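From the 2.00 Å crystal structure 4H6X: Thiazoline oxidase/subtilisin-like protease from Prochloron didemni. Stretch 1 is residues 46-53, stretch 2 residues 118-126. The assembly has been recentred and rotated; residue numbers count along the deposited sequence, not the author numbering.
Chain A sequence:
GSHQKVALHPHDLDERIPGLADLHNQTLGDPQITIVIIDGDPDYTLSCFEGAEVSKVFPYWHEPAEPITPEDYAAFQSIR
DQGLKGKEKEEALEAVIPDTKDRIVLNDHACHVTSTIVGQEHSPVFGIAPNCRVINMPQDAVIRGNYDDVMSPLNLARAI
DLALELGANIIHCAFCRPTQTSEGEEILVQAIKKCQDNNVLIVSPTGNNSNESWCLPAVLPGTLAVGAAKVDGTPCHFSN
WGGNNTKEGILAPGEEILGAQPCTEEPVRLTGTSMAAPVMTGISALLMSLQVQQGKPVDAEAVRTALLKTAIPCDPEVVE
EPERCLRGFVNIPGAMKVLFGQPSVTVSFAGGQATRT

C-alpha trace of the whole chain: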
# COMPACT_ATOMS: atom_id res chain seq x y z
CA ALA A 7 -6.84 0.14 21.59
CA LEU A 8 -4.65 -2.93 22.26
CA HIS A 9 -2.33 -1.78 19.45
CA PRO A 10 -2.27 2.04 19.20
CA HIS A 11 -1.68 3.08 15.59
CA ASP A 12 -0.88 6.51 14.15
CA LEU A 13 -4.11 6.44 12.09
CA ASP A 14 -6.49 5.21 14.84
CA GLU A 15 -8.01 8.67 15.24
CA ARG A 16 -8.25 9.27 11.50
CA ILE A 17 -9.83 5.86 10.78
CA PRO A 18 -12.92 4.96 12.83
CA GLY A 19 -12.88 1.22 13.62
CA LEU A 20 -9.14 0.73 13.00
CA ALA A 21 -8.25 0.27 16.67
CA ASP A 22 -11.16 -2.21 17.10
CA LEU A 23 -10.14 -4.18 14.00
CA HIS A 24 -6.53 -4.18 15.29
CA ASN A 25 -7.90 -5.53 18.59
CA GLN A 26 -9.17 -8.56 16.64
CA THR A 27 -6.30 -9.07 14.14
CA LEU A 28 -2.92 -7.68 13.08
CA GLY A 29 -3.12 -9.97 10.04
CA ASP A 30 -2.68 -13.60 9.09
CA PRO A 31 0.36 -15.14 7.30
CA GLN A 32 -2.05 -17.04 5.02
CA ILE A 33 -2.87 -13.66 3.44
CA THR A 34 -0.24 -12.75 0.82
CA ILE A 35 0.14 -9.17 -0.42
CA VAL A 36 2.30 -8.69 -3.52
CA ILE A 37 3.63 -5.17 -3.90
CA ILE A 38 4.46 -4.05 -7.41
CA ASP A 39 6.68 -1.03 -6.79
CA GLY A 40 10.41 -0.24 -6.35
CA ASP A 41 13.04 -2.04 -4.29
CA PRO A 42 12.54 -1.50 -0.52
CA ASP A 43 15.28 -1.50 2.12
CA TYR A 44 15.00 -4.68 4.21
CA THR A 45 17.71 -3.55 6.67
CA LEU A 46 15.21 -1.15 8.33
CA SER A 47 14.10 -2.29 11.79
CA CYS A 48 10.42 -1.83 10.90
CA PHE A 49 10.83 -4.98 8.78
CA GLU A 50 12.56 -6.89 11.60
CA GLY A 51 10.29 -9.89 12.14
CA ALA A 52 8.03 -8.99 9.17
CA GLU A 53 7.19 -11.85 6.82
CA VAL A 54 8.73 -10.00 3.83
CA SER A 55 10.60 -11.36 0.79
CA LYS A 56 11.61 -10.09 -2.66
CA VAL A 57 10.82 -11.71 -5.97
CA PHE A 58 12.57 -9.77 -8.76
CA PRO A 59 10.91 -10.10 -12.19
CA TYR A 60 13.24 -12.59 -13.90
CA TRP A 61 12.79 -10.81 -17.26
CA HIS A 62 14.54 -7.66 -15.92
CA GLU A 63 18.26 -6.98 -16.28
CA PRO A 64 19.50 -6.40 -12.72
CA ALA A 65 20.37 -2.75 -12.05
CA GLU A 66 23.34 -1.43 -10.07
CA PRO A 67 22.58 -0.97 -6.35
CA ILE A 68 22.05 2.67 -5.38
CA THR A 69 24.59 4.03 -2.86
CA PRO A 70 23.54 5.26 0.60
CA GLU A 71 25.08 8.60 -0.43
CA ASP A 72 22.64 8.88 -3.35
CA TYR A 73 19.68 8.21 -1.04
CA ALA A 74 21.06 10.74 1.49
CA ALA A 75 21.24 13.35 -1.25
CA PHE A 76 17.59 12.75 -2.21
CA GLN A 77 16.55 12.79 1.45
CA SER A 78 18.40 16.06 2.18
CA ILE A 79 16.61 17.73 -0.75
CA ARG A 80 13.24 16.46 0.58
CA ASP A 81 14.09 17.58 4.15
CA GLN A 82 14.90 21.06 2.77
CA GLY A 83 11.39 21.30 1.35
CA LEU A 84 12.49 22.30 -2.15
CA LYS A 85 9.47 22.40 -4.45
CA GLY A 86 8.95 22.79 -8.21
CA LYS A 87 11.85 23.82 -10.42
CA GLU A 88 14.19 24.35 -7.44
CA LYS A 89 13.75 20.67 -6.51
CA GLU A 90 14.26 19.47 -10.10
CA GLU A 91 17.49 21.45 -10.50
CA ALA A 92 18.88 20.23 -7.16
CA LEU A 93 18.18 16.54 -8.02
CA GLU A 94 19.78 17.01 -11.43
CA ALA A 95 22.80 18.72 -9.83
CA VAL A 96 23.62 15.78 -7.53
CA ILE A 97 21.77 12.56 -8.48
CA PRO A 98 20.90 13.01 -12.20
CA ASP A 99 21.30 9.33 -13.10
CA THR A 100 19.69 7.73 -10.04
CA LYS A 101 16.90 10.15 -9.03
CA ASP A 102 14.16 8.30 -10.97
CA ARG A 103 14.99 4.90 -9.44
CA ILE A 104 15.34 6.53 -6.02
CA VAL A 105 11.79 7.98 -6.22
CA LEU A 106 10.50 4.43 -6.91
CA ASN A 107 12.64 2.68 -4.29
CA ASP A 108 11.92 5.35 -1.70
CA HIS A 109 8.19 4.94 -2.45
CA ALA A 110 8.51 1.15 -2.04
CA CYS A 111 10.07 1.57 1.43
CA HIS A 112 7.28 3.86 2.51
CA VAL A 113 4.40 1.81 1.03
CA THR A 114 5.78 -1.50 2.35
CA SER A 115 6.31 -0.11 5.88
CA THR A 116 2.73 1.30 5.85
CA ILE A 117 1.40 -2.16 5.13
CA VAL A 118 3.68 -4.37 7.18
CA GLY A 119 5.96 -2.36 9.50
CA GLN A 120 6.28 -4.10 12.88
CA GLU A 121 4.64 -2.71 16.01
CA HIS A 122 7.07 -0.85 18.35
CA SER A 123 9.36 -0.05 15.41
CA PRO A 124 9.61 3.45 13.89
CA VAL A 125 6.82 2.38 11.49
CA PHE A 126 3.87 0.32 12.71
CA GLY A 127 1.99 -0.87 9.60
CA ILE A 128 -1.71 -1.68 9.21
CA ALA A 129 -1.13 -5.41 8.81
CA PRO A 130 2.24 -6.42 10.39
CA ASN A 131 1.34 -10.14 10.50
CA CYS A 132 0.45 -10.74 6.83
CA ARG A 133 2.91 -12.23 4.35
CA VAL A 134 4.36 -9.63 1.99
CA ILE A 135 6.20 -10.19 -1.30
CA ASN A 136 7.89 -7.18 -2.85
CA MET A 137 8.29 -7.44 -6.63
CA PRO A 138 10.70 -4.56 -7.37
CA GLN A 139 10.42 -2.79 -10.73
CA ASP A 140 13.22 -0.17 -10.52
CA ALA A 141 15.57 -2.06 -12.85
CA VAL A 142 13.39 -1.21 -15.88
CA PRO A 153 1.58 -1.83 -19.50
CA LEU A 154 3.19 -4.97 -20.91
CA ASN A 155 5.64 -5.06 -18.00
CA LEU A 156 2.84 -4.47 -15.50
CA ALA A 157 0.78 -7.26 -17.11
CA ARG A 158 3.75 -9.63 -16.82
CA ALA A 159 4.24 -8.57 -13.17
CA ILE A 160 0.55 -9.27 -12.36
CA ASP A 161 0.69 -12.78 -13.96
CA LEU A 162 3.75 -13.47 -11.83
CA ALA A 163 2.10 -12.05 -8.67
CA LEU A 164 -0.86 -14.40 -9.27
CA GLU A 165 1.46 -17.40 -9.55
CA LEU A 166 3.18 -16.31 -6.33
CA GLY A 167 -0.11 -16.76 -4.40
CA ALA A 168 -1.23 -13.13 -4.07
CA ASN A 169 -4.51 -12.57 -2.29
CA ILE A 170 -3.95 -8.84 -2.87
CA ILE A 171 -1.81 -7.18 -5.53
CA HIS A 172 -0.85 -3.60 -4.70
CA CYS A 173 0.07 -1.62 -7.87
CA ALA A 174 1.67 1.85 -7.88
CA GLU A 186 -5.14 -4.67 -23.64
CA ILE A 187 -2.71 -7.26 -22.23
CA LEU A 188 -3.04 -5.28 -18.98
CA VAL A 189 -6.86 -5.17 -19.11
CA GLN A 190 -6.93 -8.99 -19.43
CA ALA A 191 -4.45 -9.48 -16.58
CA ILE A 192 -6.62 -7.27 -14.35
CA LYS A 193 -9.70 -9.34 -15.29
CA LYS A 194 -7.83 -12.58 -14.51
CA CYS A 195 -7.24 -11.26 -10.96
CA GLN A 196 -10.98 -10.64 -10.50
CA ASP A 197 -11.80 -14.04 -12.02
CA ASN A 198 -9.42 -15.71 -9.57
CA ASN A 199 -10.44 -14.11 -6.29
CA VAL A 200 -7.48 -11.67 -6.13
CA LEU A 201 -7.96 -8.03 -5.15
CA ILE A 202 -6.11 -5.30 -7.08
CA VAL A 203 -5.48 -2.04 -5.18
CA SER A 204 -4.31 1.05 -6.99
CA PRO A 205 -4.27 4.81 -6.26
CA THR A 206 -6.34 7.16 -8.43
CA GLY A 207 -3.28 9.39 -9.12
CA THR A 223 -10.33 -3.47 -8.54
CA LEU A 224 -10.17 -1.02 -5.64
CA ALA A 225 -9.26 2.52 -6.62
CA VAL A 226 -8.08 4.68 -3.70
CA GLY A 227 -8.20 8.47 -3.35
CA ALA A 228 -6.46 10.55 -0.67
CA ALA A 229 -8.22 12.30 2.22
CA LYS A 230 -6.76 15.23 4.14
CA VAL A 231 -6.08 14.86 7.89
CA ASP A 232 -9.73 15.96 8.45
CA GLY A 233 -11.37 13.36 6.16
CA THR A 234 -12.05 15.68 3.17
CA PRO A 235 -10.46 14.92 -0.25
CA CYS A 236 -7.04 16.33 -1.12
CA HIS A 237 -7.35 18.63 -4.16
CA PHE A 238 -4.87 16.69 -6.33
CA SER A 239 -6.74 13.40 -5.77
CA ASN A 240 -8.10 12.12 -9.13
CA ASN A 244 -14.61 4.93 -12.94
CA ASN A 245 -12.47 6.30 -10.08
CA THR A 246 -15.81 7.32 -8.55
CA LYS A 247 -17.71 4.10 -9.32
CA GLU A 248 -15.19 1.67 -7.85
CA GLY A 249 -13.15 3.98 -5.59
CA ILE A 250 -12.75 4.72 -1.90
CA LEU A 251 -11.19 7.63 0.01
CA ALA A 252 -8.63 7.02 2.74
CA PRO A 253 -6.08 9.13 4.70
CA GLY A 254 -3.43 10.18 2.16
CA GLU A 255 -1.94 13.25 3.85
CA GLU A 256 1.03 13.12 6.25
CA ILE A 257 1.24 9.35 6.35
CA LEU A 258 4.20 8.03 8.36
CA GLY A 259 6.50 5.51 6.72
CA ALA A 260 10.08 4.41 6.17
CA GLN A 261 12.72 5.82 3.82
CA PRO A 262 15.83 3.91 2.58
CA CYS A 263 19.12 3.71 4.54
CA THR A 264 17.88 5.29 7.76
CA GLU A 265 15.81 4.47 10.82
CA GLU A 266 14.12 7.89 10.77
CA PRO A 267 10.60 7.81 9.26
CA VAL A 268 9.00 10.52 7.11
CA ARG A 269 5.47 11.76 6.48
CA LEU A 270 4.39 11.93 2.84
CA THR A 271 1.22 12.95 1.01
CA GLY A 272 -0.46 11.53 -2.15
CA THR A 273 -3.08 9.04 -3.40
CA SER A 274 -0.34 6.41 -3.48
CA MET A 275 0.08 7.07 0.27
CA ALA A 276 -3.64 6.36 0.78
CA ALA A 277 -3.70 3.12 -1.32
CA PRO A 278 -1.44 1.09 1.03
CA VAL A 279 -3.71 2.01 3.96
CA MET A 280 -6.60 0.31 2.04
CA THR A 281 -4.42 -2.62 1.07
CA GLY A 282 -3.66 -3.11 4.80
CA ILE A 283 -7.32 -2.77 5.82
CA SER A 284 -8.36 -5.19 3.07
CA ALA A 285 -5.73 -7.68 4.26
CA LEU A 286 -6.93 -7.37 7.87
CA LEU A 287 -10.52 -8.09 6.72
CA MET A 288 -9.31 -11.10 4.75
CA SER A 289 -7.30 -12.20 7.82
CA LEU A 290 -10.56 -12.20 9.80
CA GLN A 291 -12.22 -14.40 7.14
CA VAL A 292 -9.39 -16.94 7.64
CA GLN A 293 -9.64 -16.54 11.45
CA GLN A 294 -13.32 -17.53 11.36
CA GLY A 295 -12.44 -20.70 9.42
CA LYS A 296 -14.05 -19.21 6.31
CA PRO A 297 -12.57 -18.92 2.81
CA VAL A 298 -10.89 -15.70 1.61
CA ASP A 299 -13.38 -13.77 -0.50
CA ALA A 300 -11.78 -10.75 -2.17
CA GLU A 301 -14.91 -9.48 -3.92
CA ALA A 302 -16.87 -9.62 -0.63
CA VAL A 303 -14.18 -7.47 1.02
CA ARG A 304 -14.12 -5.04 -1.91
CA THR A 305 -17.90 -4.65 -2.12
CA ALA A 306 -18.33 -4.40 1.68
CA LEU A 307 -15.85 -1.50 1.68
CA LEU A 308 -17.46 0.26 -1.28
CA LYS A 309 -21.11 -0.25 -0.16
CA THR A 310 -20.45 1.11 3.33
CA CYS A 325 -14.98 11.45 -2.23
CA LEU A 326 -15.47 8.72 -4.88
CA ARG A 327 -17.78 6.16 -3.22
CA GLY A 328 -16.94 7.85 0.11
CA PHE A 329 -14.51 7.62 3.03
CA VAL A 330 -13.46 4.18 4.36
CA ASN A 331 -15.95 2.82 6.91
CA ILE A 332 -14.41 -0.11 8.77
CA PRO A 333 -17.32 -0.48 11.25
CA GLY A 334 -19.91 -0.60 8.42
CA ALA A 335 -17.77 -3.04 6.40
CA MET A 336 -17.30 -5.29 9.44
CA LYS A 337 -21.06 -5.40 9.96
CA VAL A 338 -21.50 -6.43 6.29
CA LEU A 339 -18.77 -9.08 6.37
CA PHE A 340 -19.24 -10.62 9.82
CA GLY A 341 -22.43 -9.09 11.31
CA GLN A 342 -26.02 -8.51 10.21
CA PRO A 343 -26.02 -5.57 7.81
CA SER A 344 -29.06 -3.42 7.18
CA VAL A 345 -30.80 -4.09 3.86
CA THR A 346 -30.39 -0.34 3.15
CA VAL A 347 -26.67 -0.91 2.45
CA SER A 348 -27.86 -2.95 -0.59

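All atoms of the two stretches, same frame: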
# COMPACT_ATOMS: atom_id res chain seq x y z
N LEU A 46 15.91 -2.01 7.36
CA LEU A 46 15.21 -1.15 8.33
C LEU A 46 14.51 -1.98 9.40
O LEU A 46 13.90 -3.01 9.10
CB LEU A 46 14.22 -0.22 7.63
CG LEU A 46 14.80 0.57 6.46
CD1 LEU A 46 13.75 1.48 5.84
CD2 LEU A 46 16.02 1.38 6.88
N SER A 47 14.60 -1.52 10.65
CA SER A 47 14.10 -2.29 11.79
C SER A 47 12.59 -2.53 11.73
O SER A 47 12.11 -3.52 12.26
CB SER A 47 14.49 -1.65 13.13
OG SER A 47 14.00 -0.32 13.25
N CYS A 48 11.86 -1.63 11.07
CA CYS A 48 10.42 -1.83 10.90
C CYS A 48 10.06 -3.13 10.18
O CYS A 48 8.94 -3.61 10.30
CB CYS A 48 9.77 -0.63 10.22
SG CYS A 48 10.27 -0.38 8.50
N PHE A 49 11.02 -3.70 9.45
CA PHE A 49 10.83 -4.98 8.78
C PHE A 49 11.39 -6.16 9.58
O PHE A 49 11.20 -7.31 9.20
CB PHE A 49 11.41 -4.95 7.36
CG PHE A 49 10.79 -3.89 6.49
CD1 PHE A 49 11.59 -3.00 5.78
CD2 PHE A 49 9.41 -3.77 6.40
CE1 PHE A 49 11.02 -2.01 4.99
CE2 PHE A 49 8.83 -2.79 5.61
CZ PHE A 49 9.63 -1.90 4.90
N GLU A 50 12.05 -5.86 10.70
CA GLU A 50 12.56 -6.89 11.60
C GLU A 50 11.44 -7.76 12.18
O GLU A 50 10.66 -7.32 13.02
CB GLU A 50 13.39 -6.24 12.72
CG GLU A 50 13.80 -7.19 13.83
CD GLU A 50 14.77 -8.24 13.34
OE1 GLU A 50 15.96 -7.90 13.16
OE2 GLU A 50 14.34 -9.39 13.13
N GLY A 51 11.37 -9.00 11.74
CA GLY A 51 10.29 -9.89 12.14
C GLY A 51 9.08 -9.88 11.19
O GLY A 51 8.16 -10.65 11.38
N ALA A 52 9.08 -8.99 10.19
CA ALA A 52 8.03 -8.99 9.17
C ALA A 52 8.22 -10.19 8.24
O ALA A 52 9.34 -10.60 7.96
CB ALA A 52 8.06 -7.69 8.37
N GLU A 53 7.11 -10.78 7.80
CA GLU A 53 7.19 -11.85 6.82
C GLU A 53 7.31 -11.22 5.43
O GLU A 53 6.36 -11.26 4.65
CB GLU A 53 5.95 -12.74 6.89
CG GLU A 53 6.18 -14.09 7.54
CD GLU A 53 6.43 -15.16 6.50
OE1 GLU A 53 5.44 -15.71 5.97
OE2 GLU A 53 7.62 -15.44 6.22
N VAL A 118 3.17 -3.25 6.39
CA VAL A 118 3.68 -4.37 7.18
C VAL A 118 4.70 -4.03 8.28
O VAL A 118 5.20 -4.92 8.97
CB VAL A 118 4.22 -5.50 6.28
CG1 VAL A 118 5.66 -5.23 5.83
CG2 VAL A 118 4.09 -6.85 6.96
N GLY A 119 5.01 -2.75 8.45
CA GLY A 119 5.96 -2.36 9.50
C GLY A 119 5.55 -2.93 10.86
O GLY A 119 4.37 -2.91 11.22
N GLN A 120 6.54 -3.43 11.60
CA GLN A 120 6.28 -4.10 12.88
C GLN A 120 5.90 -3.14 14.00
O GLN A 120 6.37 -1.99 14.04
CB GLN A 120 7.47 -4.98 13.26
CG GLN A 120 7.77 -6.06 12.23
CD GLN A 120 6.61 -7.01 12.03
OE1 GLN A 120 5.81 -6.86 11.10
NE2 GLN A 120 6.51 -8.01 12.90
N GLU A 121 5.03 -3.58 14.90
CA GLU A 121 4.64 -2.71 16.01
C GLU A 121 5.87 -2.45 16.88
O GLU A 121 6.74 -3.31 16.97
CB GLU A 121 3.51 -3.34 16.83
CG GLU A 121 2.85 -2.35 17.77
CD GLU A 121 1.81 -2.99 18.68
OE1 GLU A 121 1.70 -4.24 18.74
OE2 GLU A 121 1.10 -2.22 19.34
N HIS A 122 5.95 -1.26 17.48
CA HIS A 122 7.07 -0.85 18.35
C HIS A 122 8.32 -0.42 17.59
O HIS A 122 9.28 0.04 18.19
CB HIS A 122 7.39 -1.91 19.42
CG HIS A 122 6.18 -2.47 20.10
ND1 HIS A 122 5.34 -1.70 20.88
CD2 HIS A 122 5.66 -3.72 20.10
CE1 HIS A 122 4.36 -2.46 21.34
NE2 HIS A 122 4.53 -3.69 20.88
N SER A 123 8.29 -0.55 16.26
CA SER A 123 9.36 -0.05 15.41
C SER A 123 9.05 1.41 15.07
O SER A 123 8.03 1.92 15.50
CB SER A 123 9.48 -0.92 14.16
OG SER A 123 8.59 -0.47 13.14
N PRO A 124 9.93 2.08 14.30
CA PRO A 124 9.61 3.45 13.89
C PRO A 124 8.37 3.53 12.98
O PRO A 124 7.73 4.59 12.89
CB PRO A 124 10.86 3.89 13.11
CG PRO A 124 11.94 2.96 13.54
CD PRO A 124 11.25 1.66 13.81
N VAL A 125 8.04 2.43 12.30
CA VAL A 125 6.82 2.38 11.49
C VAL A 125 5.98 1.14 11.78
O VAL A 125 6.36 0.02 11.47
CB VAL A 125 7.10 2.49 9.97
CG1 VAL A 125 5.78 2.57 9.19
CG2 VAL A 125 7.94 3.70 9.66
N PHE A 126 4.83 1.37 12.39
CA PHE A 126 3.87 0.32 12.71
C PHE A 126 2.84 0.29 11.56
O PHE A 126 2.07 1.23 11.40
CB PHE A 126 3.23 0.63 14.06
CG PHE A 126 2.04 -0.24 14.42
CD1 PHE A 126 1.94 -1.56 13.98
CD2 PHE A 126 1.02 0.27 15.24
CE1 PHE A 126 0.85 -2.34 14.32
CE2 PHE A 126 -0.06 -0.52 15.60
CZ PHE A 126 -0.15 -1.82 15.13

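Two irregular segments, at least 66 residues apart in sequence wherever they touch, meet through turns rather than strands. In the first, a short 3-10 segment (Ser47 to Phe49) runs into a type II turn from Phe49 to Ala52. The second leaves a helix at Gly119 and makes its own type II turn from Gln120 to Ser123. The nearest CA pair is Cys48 and Gly119, with their CA atoms 4.7 Å apart.

One hydrogen bond joins the stretches: Gln120 N donates to Cys48 O at 2.7 Å, nearly straight at 161°. The same carbonyl takes a CA-H contact from Gly119, CA to O 3.3 Å, so a single acceptor gathers two successive residues. Gly119 has room for no more than its hydrogen there, since a CB in ideal position would lie 2.1 Å from Val125 O.

Cys48 is buried and its chi1 is p. Its CB sits 3.2 Å from Ser123 OG and 4.1 Å from Val125 CB, contacts of packing that give the small side chain neighbours of mixed character. Ser123, also p, turns its hydroxyl back into its own loop: OG donates to Gln120 O at 2.8 Å and accepts from Val125 N at 3.1 Å. The turn's 3.3 Å backbone bond from Ser123 N to Gln120 O is thus supplemented by the side chain, and the rotamer serves the loop's shape while presenting the hydroxyl to Cys48. Next to it, Ser47 OG meets Pro124 CD at 3.4 Å; that hydroxyl is hydrogen-bonded elsewhere in the structure, and its meeting with the proline is a packing contact.

Gln120 points toward the first stretch and gives up more area to it than any other residue of its own stretch. With chi1 and chi2 both m, the chain folds along the Phe49 to Ala52 turn instead of extending past it, placing CG 3.3 Å from Glu50 O. Gly51, at phi 92°, psi -6°, holds the turn position where a CB would jam against the preceding carbonyl oxygen, so the backbone by itself calls for glycine. The turn closes with Ala52 N to Phe49 O, 2.9 Å.

A small apolar patch completes the contact. The CA-to-CB bond of Phe49 points away, yet chi1 m brings the ring end back, and CE2 reaches Val118 CG1 at 4.0 Å, the methyl lying at the ring edge. Ala52 CB approaches that same methyl at 4.3 Å. The rule is economical: one carbonyl takes the hydrogen bond that joins the stretches, while Cys48 packs against Ser123 and Val125, Gln120 lies along the turn, and Phe49 and Ala52 meet Val118.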